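Arabinan endo-1,5-alpha-l-arabinosidase A (Cellvibrio cellulosa, PDB 1GYH) cleaves alpha-1,5-linked arabinofuranosyl bonds in linear arabinan, releasing almost exclusively arabinotriose during plant cell-wall degradation. Local coordinates at residues A[250-263]-A[274-288]. Residues are numbered along the deposited sequence; the frame is centred on the assembly and turned at random.
Sequences LIKGNKRWVGLGHN and LVLHAYEAADNYLQK
The indole of Trp257 lies alongside the side chain of Glu280, both pointing the same way, with the carboxylate turned only 23° from the ring plane. Glu280 CG sits over the face of the six-membered ring, 4.1 Å from its centroid, in a CH-pi contact; CG is anti to the backbone N (chi1 -167°) and the chain runs out extended, which carries the carboxylate along the indole. The edge of that ring meets Ala278 O, with Trp257 CZ3 3.6 Å away, and NE1 is hydrogen-bonded to Asp310. Lys288 NZ fixes the Glu280 carboxylate from the anti side of OE1, at 2.7 Å, and bridges to Asp283.

Backbone bonds pair 257-263 with 274-280 within the antiparallel hairpin of strands 257-268 and 271-280, the first two strands of one four-stranded blade of the five-bladed beta-propeller. Gly261 and His277 form a hydrogen-bonded pair, while a beta bulge shifts the register by one between Trp257 and Leu260. Ala281 N donates to Arg256 O at 2.9 Å, and a water links that oxygen to Ala282 N.

Among apolar contacts, Leu250 and Leu274 meet tip to tip, CD2 to CD2 at 4.0 Å, and Val258 CB abuts the edge of the Tyr285 ring.

Gly261 O lies over one face of the His277 imidazole, whose ND1 is hydrogen-bonded to the backbone N of Asp9, probably the proton acceptor; the side chain of His262, a likely calcium ligand, also touches Asp9.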
# COMPACT_ATOMS: atom_id res chain seq x y z
N LEU A 250 11.65 -10.58 4.38
CA LEU A 250 12.15 -9.34 4.99
C LEU A 250 11.91 -9.26 6.49
O LEU A 250 12.82 -9.01 7.29
CB LEU A 250 11.53 -8.13 4.31
CG LEU A 250 11.93 -6.76 4.89
CD1 LEU A 250 13.47 -6.57 4.75
CD2 LEU A 250 11.21 -5.64 4.23
N ILE A 251 10.65 -9.47 6.90
CA ILE A 251 10.30 -9.47 8.31
C ILE A 251 8.97 -10.23 8.45
O ILE A 251 8.06 -10.07 7.61
CB ILE A 251 10.17 -8.04 8.88
CG1 ILE A 251 9.87 -8.05 10.39
CG2 ILE A 251 9.18 -7.14 8.02
CD1 ILE A 251 10.07 -6.63 11.07
N LYS A 252 8.93 -11.02 9.51
CA LYS A 252 7.77 -11.76 9.98
C LYS A 252 7.51 -11.49 11.45
O LYS A 252 8.31 -10.87 12.16
CB LYS A 252 7.91 -13.26 9.75
CG LYS A 252 9.03 -13.98 10.54
CD LYS A 252 9.21 -15.48 10.14
CE LYS A 252 10.36 -16.11 10.96
NZ LYS A 252 10.35 -17.61 11.02
N GLY A 253 6.35 -11.93 11.91
CA GLY A 253 5.93 -11.65 13.26
C GLY A 253 6.58 -12.49 14.30
O GLY A 253 7.32 -13.42 13.97
N ASN A 254 6.29 -12.17 15.55
CA ASN A 254 6.79 -12.89 16.70
C ASN A 254 5.68 -13.02 17.79
O ASN A 254 4.51 -12.76 17.52
CB ASN A 254 8.07 -12.20 17.24
CG ASN A 254 7.84 -10.75 17.60
OD1 ASN A 254 6.83 -10.41 18.28
ND2 ASN A 254 8.78 -9.87 17.16
N LYS A 255 6.04 -13.42 19.00
CA LYS A 255 5.04 -13.62 20.07
C LYS A 255 4.23 -12.35 20.44
O LYS A 255 3.09 -12.45 20.90
CB LYS A 255 5.67 -14.26 21.32
CG LYS A 255 6.62 -13.37 22.16
CD LYS A 255 7.59 -14.20 23.07
CE LYS A 255 6.98 -14.66 24.36
NZ LYS A 255 7.99 -15.31 25.30
N ARG A 256 4.83 -11.17 20.25
CA ARG A 256 4.19 -9.92 20.64
C ARG A 256 3.40 -9.30 19.49
O ARG A 256 2.43 -8.55 19.75
CB ARG A 256 5.23 -8.92 21.18
CG ARG A 256 5.68 -9.17 22.61
CD ARG A 256 6.86 -8.28 23.11
NE ARG A 256 7.98 -8.27 22.18
CZ ARG A 256 8.83 -9.29 22.00
NH1 ARG A 256 8.73 -10.42 22.69
NH2 ARG A 256 9.81 -9.16 21.11
N TRP A 257 3.79 -9.60 18.25
CA TRP A 257 3.27 -8.97 17.03
C TRP A 257 2.88 -10.07 16.06
O TRP A 257 3.72 -10.63 15.34
CB TRP A 257 4.31 -8.01 16.41
CG TRP A 257 4.68 -6.98 17.36
CD1 TRP A 257 5.77 -6.98 18.19
CD2 TRP A 257 3.93 -5.80 17.69
NE1 TRP A 257 5.75 -5.87 19.00
CE2 TRP A 257 4.63 -5.14 18.74
CE3 TRP A 257 2.72 -5.23 17.22
CZ2 TRP A 257 4.17 -3.93 19.31
CZ3 TRP A 257 2.27 -4.04 17.80
CH2 TRP A 257 3.01 -3.40 18.84
N VAL A 258 1.59 -10.44 16.06
CA VAL A 258 1.14 -11.65 15.35
C VAL A 258 0.54 -11.25 14.04
O VAL A 258 -0.61 -10.83 13.95
CB VAL A 258 0.21 -12.50 16.23
CG1 VAL A 258 -0.23 -13.77 15.53
CG2 VAL A 258 0.92 -12.88 17.50
N GLY A 259 1.38 -11.31 13.02
CA GLY A 259 1.07 -10.79 11.71
C GLY A 259 1.46 -9.35 11.55
O GLY A 259 1.27 -8.54 12.47
N LEU A 260 2.01 -9.03 10.38
CA LEU A 260 2.41 -7.66 10.08
C LEU A 260 2.57 -7.50 8.59
O LEU A 260 2.73 -8.47 7.90
CB LEU A 260 3.69 -7.28 10.88
CG LEU A 260 4.97 -8.15 10.78
CD1 LEU A 260 5.66 -8.06 9.48
CD2 LEU A 260 5.93 -7.71 11.91
N GLY A 261 2.46 -6.30 8.06
CA GLY A 261 2.55 -6.15 6.63
C GLY A 261 1.86 -4.92 6.06
O GLY A 261 1.71 -3.89 6.74
N HIS A 262 1.45 -5.07 4.80
CA HIS A 262 0.90 -4.02 3.92
C HIS A 262 1.72 -2.74 4.04
O HIS A 262 1.25 -1.75 4.59
CB HIS A 262 -0.60 -3.72 4.14
CG HIS A 262 -1.21 -3.02 2.95
ND1 HIS A 262 -2.26 -3.55 2.23
CD2 HIS A 262 -0.82 -1.91 2.28
CE1 HIS A 262 -2.53 -2.77 1.20
NE2 HIS A 262 -1.66 -1.77 1.21
N ASN A 263 2.95 -2.81 3.55
CA ASN A 263 3.93 -1.76 3.81
C ASN A 263 4.02 -0.69 2.76
O ASN A 263 3.55 -0.84 1.63
CB ASN A 263 5.34 -2.37 4.00
CG ASN A 263 5.97 -2.75 2.71
OD1 ASN A 263 5.57 -3.74 2.12
ND2 ASN A 263 6.93 -1.93 2.22
N LEU A 274 11.02 1.81 6.49
CA LEU A 274 9.94 0.86 6.22
C LEU A 274 8.73 1.23 7.14
O LEU A 274 8.91 1.42 8.34
CB LEU A 274 10.42 -0.55 6.56
CG LEU A 274 9.42 -1.68 6.21
CD1 LEU A 274 9.29 -1.89 4.77
CD2 LEU A 274 9.83 -2.98 6.87
N VAL A 275 7.53 1.34 6.56
CA VAL A 275 6.30 1.81 7.27
C VAL A 275 5.25 0.68 7.11
O VAL A 275 5.00 0.23 6.01
CB VAL A 275 5.78 3.13 6.67
CG1 VAL A 275 4.54 3.71 7.41
CG2 VAL A 275 6.86 4.21 6.75
N LEU A 276 4.70 0.20 8.21
CA LEU A 276 3.78 -0.95 8.17
C LEU A 276 2.81 -0.98 9.36
O LEU A 276 2.94 -0.19 10.31
CB LEU A 276 4.59 -2.26 8.13
CG LEU A 276 5.57 -2.62 9.25
CD1 LEU A 276 4.83 -3.04 10.51
CD2 LEU A 276 6.44 -3.77 8.84
N HIS A 277 1.83 -1.90 9.31
CA HIS A 277 1.04 -2.17 10.51
C HIS A 277 1.36 -3.55 11.06
O HIS A 277 1.77 -4.44 10.31
CB HIS A 277 -0.48 -1.99 10.28
CG HIS A 277 -1.12 -3.05 9.44
ND1 HIS A 277 -1.56 -2.80 8.15
CD2 HIS A 277 -1.43 -4.34 9.70
CE1 HIS A 277 -2.12 -3.90 7.66
NE2 HIS A 277 -2.03 -4.86 8.57
N ALA A 278 1.16 -3.69 12.36
CA ALA A 278 1.44 -4.92 13.05
C ALA A 278 0.43 -5.15 14.17
O ALA A 278 0.12 -4.23 14.93
CB ALA A 278 2.90 -4.90 13.62
N TYR A 279 -0.05 -6.40 14.29
CA TYR A 279 -1.14 -6.71 15.25
C TYR A 279 -0.61 -7.05 16.65
O TYR A 279 0.07 -8.07 16.84
CB TYR A 279 -2.02 -7.87 14.68
CG TYR A 279 -2.58 -7.62 13.27
CD1 TYR A 279 -3.69 -6.76 13.04
CD2 TYR A 279 -2.04 -8.25 12.16
CE1 TYR A 279 -4.19 -6.54 11.74
CE2 TYR A 279 -2.56 -8.01 10.85
CZ TYR A 279 -3.65 -7.18 10.64
OH TYR A 279 -4.17 -6.95 9.32
N GLU A 280 -0.97 -6.26 17.65
CA GLU A 280 -0.38 -6.36 18.97
C GLU A 280 -1.12 -7.37 19.80
O GLU A 280 -2.25 -7.09 20.26
CB GLU A 280 -0.43 -5.00 19.70
CG GLU A 280 0.42 -4.96 20.96
CD GLU A 280 0.53 -3.58 21.60
OE1 GLU A 280 -0.12 -2.61 21.15
OE2 GLU A 280 1.29 -3.47 22.59
N ALA A 281 -0.47 -8.50 20.09
CA ALA A 281 -1.11 -9.57 20.82
C ALA A 281 -1.58 -9.17 22.20
O ALA A 281 -2.61 -9.65 22.66
CB ALA A 281 -0.21 -10.79 20.90
N ALA A 282 -0.85 -8.29 22.90
CA ALA A 282 -1.21 -7.87 24.24
C ALA A 282 -2.38 -6.86 24.29
O ALA A 282 -2.83 -6.51 25.37
CB ALA A 282 0.02 -7.28 24.97
N ASP A 283 -2.85 -6.40 23.13
CA ASP A 283 -3.93 -5.41 23.02
C ASP A 283 -5.00 -5.91 22.03
O ASP A 283 -5.29 -5.24 21.06
CB ASP A 283 -3.36 -4.06 22.55
CG ASP A 283 -4.39 -2.93 22.56
OD1 ASP A 283 -5.35 -2.99 23.37
OD2 ASP A 283 -4.30 -1.92 21.82
N ASN A 284 -5.59 -7.08 22.30
CA ASN A 284 -6.60 -7.66 21.39
C ASN A 284 -6.26 -7.73 19.90
O ASN A 284 -7.15 -7.59 19.04
CB ASN A 284 -7.92 -6.90 21.53
CG ASN A 284 -8.42 -6.87 22.94
OD1 ASN A 284 -8.62 -7.94 23.54
ND2 ASN A 284 -8.59 -5.66 23.51
N TYR A 285 -4.99 -7.91 19.56
CA TYR A 285 -4.54 -7.92 18.16
C TYR A 285 -4.88 -6.67 17.36
O TYR A 285 -5.02 -6.73 16.14
CB TYR A 285 -4.98 -9.22 17.42
CG TYR A 285 -4.55 -10.48 18.16
CD1 TYR A 285 -3.28 -11.05 17.95
CD2 TYR A 285 -5.38 -11.09 19.07
CE1 TYR A 285 -2.87 -12.16 18.63
CE2 TYR A 285 -4.97 -12.20 19.76
CZ TYR A 285 -3.71 -12.74 19.54
OH TYR A 285 -3.32 -13.85 20.24
N LEU A 286 -4.96 -5.54 18.05
CA LEU A 286 -5.20 -4.26 17.38
C LEU A 286 -3.92 -3.75 16.67
O LEU A 286 -2.89 -3.52 17.31
CB LEU A 286 -5.69 -3.21 18.39
CG LEU A 286 -6.02 -1.80 17.84
CD1 LEU A 286 -7.07 -1.85 16.73
CD2 LEU A 286 -6.47 -0.85 18.97
N GLN A 287 -4.06 -3.55 15.38
CA GLN A 287 -3.04 -3.08 14.45
C GLN A 287 -2.49 -1.71 14.91
O GLN A 287 -3.26 -0.79 15.20
CB GLN A 287 -3.65 -2.95 13.05
CG GLN A 287 -4.98 -2.17 13.03
CD GLN A 287 -6.25 -3.06 13.02
OE1 GLN A 287 -6.28 -4.16 13.59
NE2 GLN A 287 -7.32 -2.53 12.42
N LYS A 288 -1.15 -1.62 15.03
CA LYS A 288 -0.48 -0.38 15.37
C LYS A 288 0.47 0.01 14.22
O LYS A 288 1.03 -0.85 13.52
CB LYS A 288 0.32 -0.55 16.65
CG LYS A 288 -0.45 -1.00 17.88
CD LYS A 288 -1.65 -0.14 18.22
CE LYS A 288 -2.27 -0.49 19.59
NZ LYS A 288 -2.35 -1.92 19.83
O HOH W 1 2.06 -7.80 22.19